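ComZ (Thermus thermophilus, PDB 6QVI) is a competence-associated pilin that probably acts as a DNA receptor at the tip of the type IV pilus during natural transformation. Local coordinates at residues G410-D422 / F435-M449. Residues are numbered along the deposited sequence; the frame is centred on the assembly and turned at random.
Sequences GGNLDINGNLLPD and FVAEGDIYQRGQHVM
Strands 413-415 and 441-443 run parallel, their axes 4.9 Å apart at closest and their N-to-C directions 8° apart, with Leu413, Asp414 and Ile415 bridged to Ile441, Tyr442 and Gln443. Leu413 N donates to Asp440 O, Tyr442 N to Leu413 O, and Ile415 N to Tyr442 O. Ile415 O then takes Arg444 N and Gly445 N from opposite faces of its plane. Beyond this turn the register slips by one, and Leu419 pairs with Val448. Parallel stacking of successive coils, continued by strand 457-461 beyond 441-443, marks the beta-solenoid domain. Asn side chains tie the turns: Asn412 OD1 accepts Asp440 N (2.8 Å), and Asn418 OD1 takes His447 N from above its amide plane. Inside, Leu413 CD2 lies 3.4 Å from Phe435 CD1, while Leu419 CD2 approaches Phe435 CZ at 3.6 Å. On the face carrying Asp414 and Tyr442, the Arg444 chain, extended from CG to NE (chi2 177°), brings NH1 to Asp414 OD2 (2.8 Å, a salt bridge) and Asn416 OD1 (3.0 Å), both near the guanidinium plane; one guanidinium face lies against the Tyr442 ring, whose OH bonds Gln483 O. Were Arg444 replaced by an alanine, Asp414 would probably lose its salt-bridge partner and Asn416 OD1 its donor.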
ATOM      1  N   GLY A 410     -11.988  25.194   2.695  1.00 62.75           N
ATOM      2  CA  GLY A 410     -10.873  24.545   3.346  1.00 57.47           C
ATOM      3  C   GLY A 410     -10.422  23.329   2.593  1.00 61.28           C
ATOM      4  O   GLY A 410     -10.821  23.061   1.449  1.00 66.25           O
ATOM      5  N   GLY A 411      -9.575  22.560   3.271  1.00 66.23           N
ATOM      6  CA  GLY A 411      -9.154  21.262   2.785  1.00 65.11           C
ATOM      7  C   GLY A 411      -7.922  21.249   1.907  1.00 66.96           C
ATOM      8  O   GLY A 411      -7.543  20.163   1.418  1.00 70.41           O
ATOM      9  N   ASN A 412      -7.276  22.394   1.685  1.00 54.87           N
ATOM     10  CA  ASN A 412      -6.105  22.433   0.817  1.00 53.80           C
ATOM     11  C   ASN A 412      -4.832  22.535   1.644  1.00 54.97           C
ATOM     12  O   ASN A 412      -4.835  23.012   2.781  1.00 57.81           O
ATOM     13  CB  ASN A 412      -6.183  23.592  -0.173  1.00 56.14           C
ATOM     14  CG  ASN A 412      -7.423  23.525  -1.031  1.00 63.20           C
ATOM     15  OD1 ASN A 412      -7.494  22.751  -1.997  1.00 63.67           O
ATOM     16  ND2 ASN A 412      -8.427  24.321  -0.671  1.00 70.03           N
ATOM     17  N   LEU A 413      -3.730  22.092   1.037  1.00 51.78           N
ATOM     18  CA  LEU A 413      -2.444  21.984   1.705  1.00 51.95           C
ATOM     19  C   LEU A 413      -1.360  22.491   0.766  1.00 57.52           C
ATOM     20  O   LEU A 413      -1.371  22.188  -0.433  1.00 63.45           O
ATOM     21  CB  LEU A 413      -2.144  20.518   2.064  1.00 60.17           C
ATOM     22  CG  LEU A 413      -0.755  20.182   2.646  1.00 61.61           C
ATOM     23  CD1 LEU A 413      -0.366  21.133   3.817  1.00 58.41           C
ATOM     24  CD2 LEU A 413      -0.535  18.685   3.001  1.00 56.20           C
ATOM     25  N   ASP A 414      -0.425  23.267   1.314  1.00 71.56           N
ATOM     26  CA  ASP A 414       0.701  23.818   0.564  1.00 76.36           C
ATOM     27  C   ASP A 414       1.966  23.547   1.370  1.00 75.60           C
ATOM     28  O   ASP A 414       2.039  23.913   2.551  1.00 77.91           O
ATOM     29  CB  ASP A 414       0.514  25.318   0.285  1.00 70.21           C
ATOM     30  CG  ASP A 414      -0.382  25.595  -0.946  1.00 76.40           C
ATOM     31  OD1 ASP A 414      -1.362  24.858  -1.166  1.00 83.36           O
ATOM     32  OD2 ASP A 414      -0.097  26.551  -1.717  1.00 84.27           O
ATOM     33  N   ILE A 415       2.951  22.887   0.741  1.00 63.63           N
ATOM     34  CA  ILE A 415       4.235  22.578   1.366  1.00 67.04           C
ATOM     35  C   ILE A 415       5.289  23.276   0.514  1.00 75.64           C
ATOM     36  O   ILE A 415       5.702  22.755  -0.533  1.00 71.94           O
ATOM     37  CB  ILE A 415       4.476  21.068   1.446  1.00 73.05           C
ATOM     38  CG1 ILE A 415       3.309  20.400   2.175  1.00 79.01           C
ATOM     39  CG2 ILE A 415       5.759  20.733   2.189  1.00 67.67           C
ATOM     40  CD1 ILE A 415       3.547  18.939   2.491  1.00 81.80           C
ATOM     41  N   ASN A 416       5.737  24.460   0.950  1.00 78.78           N
ATOM     42  CA  ASN A 416       6.579  25.268   0.077  1.00 86.02           C
ATOM     43  C   ASN A 416       8.057  25.171   0.407  1.00 93.47           C
ATOM     44  O   ASN A 416       8.888  25.514  -0.441  1.00 93.68           O
ATOM     45  CB  ASN A 416       6.156  26.742   0.119  1.00 82.81           C
ATOM     46  CG  ASN A 416       4.671  26.927  -0.139  1.00 79.89           C
ATOM     47  OD1 ASN A 416       4.087  26.216  -0.963  1.00 81.66           O
ATOM     48  ND2 ASN A 416       4.065  27.914   0.516  1.00 71.83           N
ATOM     49  N   GLY A 417       8.395  24.664   1.589  1.00 95.42           N
ATOM     50  CA  GLY A 417       9.755  24.359   1.957  1.00 94.88           C
ATOM     51  C   GLY A 417       9.931  22.854   2.063  1.00 94.96           C
ATOM     52  O   GLY A 417       9.034  22.070   1.778  1.00 86.80           O
ATOM     53  N   ASN A 418      11.138  22.462   2.443  1.00 96.88           N
ATOM     54  CA  ASN A 418      11.412  21.050   2.625  1.00 92.64           C
ATOM     55  C   ASN A 418      10.659  20.531   3.846  1.00 87.94           C
ATOM     56  O   ASN A 418      10.361  21.276   4.790  1.00 96.42           O
ATOM     57  CB  ASN A 418      12.908  20.830   2.795  1.00101.94           C
ATOM     58  CG  ASN A 418      13.662  20.996   1.505  1.00106.48           C
ATOM     59  OD1 ASN A 418      13.067  21.053   0.428  1.00108.73           O
ATOM     60  ND2 ASN A 418      14.980  21.114   1.606  1.00109.77           N
ATOM     61  N   LEU A 419      10.339  19.241   3.815  1.00 78.77           N
ATOM     62  CA  LEU A 419       9.518  18.621   4.853  1.00 77.57           C
ATOM     63  C   LEU A 419      10.099  17.232   5.096  1.00 88.30           C
ATOM     64  O   LEU A 419       9.747  16.276   4.398  1.00 91.95           O
ATOM     65  CB  LEU A 419       8.064  18.543   4.427  1.00 68.99           C
ATOM     66  CG  LEU A 419       7.167  17.805   5.411  1.00 75.87           C
ATOM     67  CD1 LEU A 419       7.383  18.359   6.823  1.00 81.49           C
ATOM     68  CD2 LEU A 419       5.707  17.854   5.002  1.00 72.56           C
ATOM     69  N   LEU A 420      10.983  17.118   6.077  1.00 90.89           N
ATOM     70  CA  LEU A 420      11.640  15.853   6.362  1.00 94.99           C
ATOM     71  C   LEU A 420      11.408  15.422   7.798  1.00 95.53           C
ATOM     72  O   LEU A 420      11.105  16.246   8.668  1.00 96.47           O
ATOM     73  CB  LEU A 420      13.151  15.927   6.086  1.00101.63           C
ATOM     74  CG  LEU A 420      13.654  16.108   4.647  1.00100.51           C
ATOM     75  CD1 LEU A 420      12.819  15.281   3.681  1.00 98.56           C
ATOM     76  CD2 LEU A 420      13.660  17.557   4.216  1.00 98.96           C
ATOM     77  N   PRO A 421      11.636  14.165   8.088  1.00 99.47           N
ATOM     78  CA  PRO A 421      11.517  13.773   9.481  1.00103.76           C
ATOM     79  C   PRO A 421      12.789  14.165  10.169  1.00113.95           C
ATOM     80  O   PRO A 421      13.825  14.227   9.548  1.00115.45           O
ATOM     81  CB  PRO A 421      11.445  12.263   9.415  1.00103.07           C
ATOM     82  CG  PRO A 421      12.093  11.915   8.143  1.00103.87           C
ATOM     83  CD  PRO A 421      11.780  13.018   7.197  1.00101.17           C
ATOM     84  N   ASP A 422      12.727  14.437  11.458  1.00125.78           N
ATOM     85  CA  ASP A 422      13.934  14.810  12.159  1.00136.60           C
ATOM     86  C   ASP A 422      14.739  13.582  12.469  1.00139.25           C
ATOM     87  O   ASP A 422      14.291  12.694  13.180  1.00138.70           O
ATOM     88  CB  ASP A 422      13.650  15.533  13.463  1.00138.83           C
ATOM     89  CG  ASP A 422      14.719  15.280  14.487  1.00146.83           C
ATOM     90  OD1 ASP A 422      15.911  15.355  14.140  1.00149.59           O
ATOM     91  OD2 ASP A 422      14.373  14.977  15.630  1.00151.64           O
ATOM     92  N   PHE A 435      -0.300  12.995   5.309  1.00 63.86           N
ATOM     93  CA  PHE A 435      -1.116  14.166   5.030  1.00 61.04           C
ATOM     94  C   PHE A 435      -2.344  13.752   4.243  1.00 59.60           C
ATOM     95  O   PHE A 435      -2.226  13.204   3.139  1.00 60.55           O
ATOM     96  CB  PHE A 435      -0.306  15.207   4.271  1.00 63.99           C
ATOM     97  CG  PHE A 435       0.759  15.832   5.112  1.00 71.24           C
ATOM     98  CD1 PHE A 435       0.509  17.015   5.796  1.00 71.17           C
ATOM     99  CD2 PHE A 435       1.993  15.206   5.270  1.00 65.33           C
ATOM    100  CE1 PHE A 435       1.470  17.579   6.591  1.00 69.89           C
ATOM    101  CE2 PHE A 435       2.955  15.770   6.067  1.00 69.74           C
ATOM    102  CZ  PHE A 435       2.695  16.966   6.727  1.00 72.00           C
ATOM    103  N   VAL A 436      -3.512  14.052   4.794  1.00 51.16           N
ATOM    104  CA  VAL A 436      -4.772  13.873   4.093  1.00 58.15           C
ATOM    105  C   VAL A 436      -5.273  15.268   3.777  1.00 62.40           C
ATOM    106  O   VAL A 436      -5.406  16.103   4.677  1.00 64.69           O
ATOM    107  CB  VAL A 436      -5.789  13.071   4.923  1.00 53.16           C
ATOM    108  CG1 VAL A 436      -7.117  12.918   4.185  1.00 38.63           C
ATOM    109  CG2 VAL A 436      -5.213  11.704   5.257  1.00 41.59           C
ATOM    110  N   ALA A 437      -5.501  15.534   2.493  1.00 56.23           N
ATOM    111  CA  ALA A 437      -6.092  16.795   2.063  1.00 50.30           C
ATOM    112  C   ALA A 437      -7.292  16.480   1.182  1.00 47.56           C
ATOM    113  O   ALA A 437      -7.135  15.881   0.111  1.00 50.48           O
ATOM    114  CB  ALA A 437      -5.069  17.649   1.302  1.00 52.31           C
ATOM    115  N   GLU A 438      -8.483  16.908   1.612  1.00 39.88           N
ATOM    116  CA  GLU A 438      -9.668  16.630   0.811  1.00 44.70           C
ATOM    117  C   GLU A 438      -9.655  17.438  -0.472  1.00 53.78           C
ATOM    118  O   GLU A 438     -10.292  17.049  -1.458  1.00 59.07           O
ATOM    119  CB  GLU A 438     -10.942  16.906   1.636  1.00 40.04           C
ATOM    120  CG  GLU A 438     -12.241  16.871   0.838  1.00 49.60           C
ATOM    121  CD  GLU A 438     -13.527  16.878   1.719  1.00 61.17           C
ATOM    122  OE1 GLU A 438     -14.626  16.587   1.164  1.00 70.67           O
ATOM    123  OE2 GLU A 438     -13.455  17.157   2.941  1.00 63.35           O
ATOM    124  N   GLY A 439      -8.914  18.540  -0.488  1.00 68.05           N
ATOM    125  CA  GLY A 439      -8.844  19.373  -1.668  1.00 67.14           C
ATOM    126  C   GLY A 439      -7.570  19.068  -2.426  1.00 65.77           C
ATOM    127  O   GLY A 439      -7.305  17.901  -2.757  1.00 68.91           O
ATOM    128  N   ASP A 440      -6.781  20.101  -2.709  1.00 61.35           N
ATOM    129  CA  ASP A 440      -5.563  19.996  -3.499  1.00 53.47           C
ATOM    130  C   ASP A 440      -4.311  20.056  -2.630  1.00 53.23           C
ATOM    131  O   ASP A 440      -4.314  20.601  -1.520  1.00 63.42           O
ATOM    132  CB  ASP A 440      -5.510  21.116  -4.530  1.00 60.02           C
ATOM    133  CG  ASP A 440      -6.596  21.008  -5.577  1.00 78.52           C
ATOM    134  OD1 ASP A 440      -7.409  20.055  -5.522  1.00 80.61           O
ATOM    135  OD2 ASP A 440      -6.643  21.900  -6.455  1.00 95.07           O
ATOM    136  N   ILE A 441      -3.214  19.529  -3.180  1.00 51.19           N
ATOM    137  CA  ILE A 441      -1.891  19.628  -2.567  1.00 64.46           C
ATOM    138  C   ILE A 441      -0.929  20.220  -3.579  1.00 67.28           C
ATOM    139  O   ILE A 441      -0.795  19.712  -4.695  1.00 74.63           O
ATOM    140  CB  ILE A 441      -1.336  18.277  -2.080  1.00 64.65           C
ATOM    141  CG1 ILE A 441      -2.131  17.769  -0.899  1.00 54.86           C
ATOM    142  CG2 ILE A 441       0.153  18.426  -1.696  1.00 47.43           C
ATOM    143  CD1 ILE A 441      -1.417  16.714  -0.204  1.00 52.12           C
ATOM    144  N   TYR A 442      -0.213  21.246  -3.159  1.00 73.42           N
ATOM    145  CA  TYR A 442       0.809  21.870  -3.970  1.00 74.24           C
ATOM    146  C   TYR A 442       2.104  21.759  -3.193  1.00 71.36           C
ATOM    147  O   TYR A 442       2.215  22.315  -2.090  1.00 71.41           O
ATOM    148  CB  TYR A 442       0.463  23.332  -4.260  1.00 71.02           C
ATOM    149  CG  TYR A 442       1.095  23.896  -5.521  1.00 77.35           C
ATOM    150  CD1 TYR A 442       2.470  23.859  -5.722  1.00 77.00           C
ATOM    151  CD2 TYR A 442       0.298  24.406  -6.541  1.00 80.17           C
ATOM    152  CE1 TYR A 442       3.027  24.352  -6.891  1.00 86.80           C
ATOM    153  CE2 TYR A 442       0.838  24.884  -7.709  1.00 81.50           C
ATOM    154  CZ  TYR A 442       2.203  24.866  -7.887  1.00 82.89           C
ATOM    155  OH  TYR A 442       2.739  25.359  -9.070  1.00 72.86           O
ATOM    156  N   GLN A 443       3.087  21.077  -3.776  1.00 65.08           N
ATOM    157  CA  GLN A 443       4.427  21.007  -3.199  1.00 68.22           C
ATOM    158  C   GLN A 443       5.390  21.876  -4.016  1.00 71.27           C
ATOM    159  O   GLN A 443       5.731  21.535  -5.157  1.00 69.01           O
ATOM    160  CB  GLN A 443       4.917  19.562  -3.148  1.00 61.23           C
ATOM    161  CG  GLN A 443       6.417  19.431  -2.993  1.00 68.27           C
ATOM    162  CD  GLN A 443       6.867  18.009  -3.140  1.00 74.38           C
ATOM    163  OE1 GLN A 443       6.050  17.092  -3.104  1.00 79.56           O
ATOM    164  NE2 GLN A 443       8.172  17.797  -3.259  1.00 78.28           N
ATOM    165  N   ARG A 444       5.876  22.963  -3.411  1.00 69.80           N
ATOM    166  CA  ARG A 444       6.970  23.710  -4.014  1.00 76.41           C
ATOM    167  C   ARG A 444       8.306  23.532  -3.284  1.00 81.70           C
ATOM    168  O   ARG A 444       9.341  23.996  -3.802  1.00 80.32           O
ATOM    169  CB  ARG A 444       6.631  25.218  -4.112  1.00 79.29           C
ATOM    170  CG  ARG A 444       5.164  25.570  -4.430  1.00 78.97           C
ATOM    171  CD  ARG A 444       4.857  27.084  -4.439  1.00 74.45           C
ATOM    172  NE  ARG A 444       3.564  27.366  -5.079  1.00 74.06           N
ATOM    173  CZ  ARG A 444       2.371  27.310  -4.486  1.00 67.03           C
ATOM    174  NH1 ARG A 444       2.242  26.984  -3.207  1.00 64.94           N
ATOM    175  NH2 ARG A 444       1.290  27.576  -5.207  1.00 69.12           N
ATOM    176  N   GLY A 445       8.316  22.863  -2.119  1.00 80.45           N
ATOM    177  CA  GLY A 445       9.569  22.452  -1.499  1.00 86.01           C
ATOM    178  C   GLY A 445      10.292  21.384  -2.297  1.00 96.22           C
ATOM    179  O   GLY A 445       9.685  20.608  -3.038  1.00 95.22           O
ATOM    180  N   GLN A 446      11.620  21.372  -2.187  1.00101.09           N
ATOM    181  CA  GLN A 446      12.339  20.491  -3.094  1.00103.13           C
ATOM    182  C   GLN A 446      12.241  19.035  -2.665  1.00102.22           C
ATOM    183  O   GLN A 446      12.140  18.145  -3.512  1.00103.38           O
ATOM    184  CB  GLN A 446      13.796  20.949  -3.231  1.00114.46           C
ATOM    185  CG  GLN A 446      13.916  21.935  -4.394  1.00125.35           C
ATOM    186  CD  GLN A 446      15.251  21.938  -5.137  1.00136.82           C
ATOM    187  OE1 GLN A 446      15.372  22.637  -6.146  1.00147.54           O
ATOM    188  NE2 GLN A 446      16.240  21.166  -4.663  1.00135.51           N
ATOM    189  N   HIS A 447      12.234  18.772  -1.359  1.00100.17           N
ATOM    190  CA  HIS A 447      12.218  17.413  -0.842  1.00 96.29           C
ATOM    191  C   HIS A 447      11.192  17.351   0.278  1.00 94.59           C
ATOM    192  O   HIS A 447      11.319  18.060   1.279  1.00101.95           O
ATOM    193  CB  HIS A 447      13.614  17.003  -0.368  1.00104.44           C
ATOM    194  CG  HIS A 447      14.663  17.089  -1.446  1.00110.77           C
ATOM    195  ND1 HIS A 447      14.363  17.001  -2.790  1.00106.80           N
ATOM    196  CD2 HIS A 447      16.002  17.281  -1.377  1.00114.28           C
ATOM    197  CE1 HIS A 447      15.468  17.117  -3.502  1.00109.63           C
ATOM    198  NE2 HIS A 447      16.479  17.286  -2.669  1.00116.45           N
ATOM    199  N   VAL A 448      10.157  16.530   0.110  1.00 88.86           N
ATOM    200  CA  VAL A 448       9.259  16.227   1.214  1.00 86.41           C
ATOM    201  C   VAL A 448       9.098  14.713   1.282  1.00 83.31           C
ATOM    202  O   VAL A 448       9.003  14.031   0.256  1.00 78.66           O
ATOM    203  CB  VAL A 448       7.912  16.960   1.065  1.00 86.14           C
ATOM    204  CG1 VAL A 448       7.424  16.807  -0.300  1.00 82.34           C
ATOM    205  CG2 VAL A 448       6.886  16.414   2.021  1.00 89.53           C
ATOM    206  N   MET A 449       9.103  14.191   2.495  1.00 83.20           N
ATOM    207  CA  MET A 449       9.155  12.759   2.721  1.00 84.82           C
ATOM    208  C   MET A 449       7.945  12.427   3.581  1.00 83.23           C
ATOM    209  O   MET A 449       7.960  12.612   4.803  1.00 84.88           O
ATOM    210  CB  MET A 449      10.500  12.384   3.337  1.00 93.03           C
ATOM    211  CG  MET A 449      10.571  11.064   4.048  1.00103.88           C
ATOM    212  SD  MET A 449      12.297  10.742   4.523  1.00115.34           S
ATOM    213  CE  MET A 449      13.109  10.582   2.942  1.00108.18           C
TER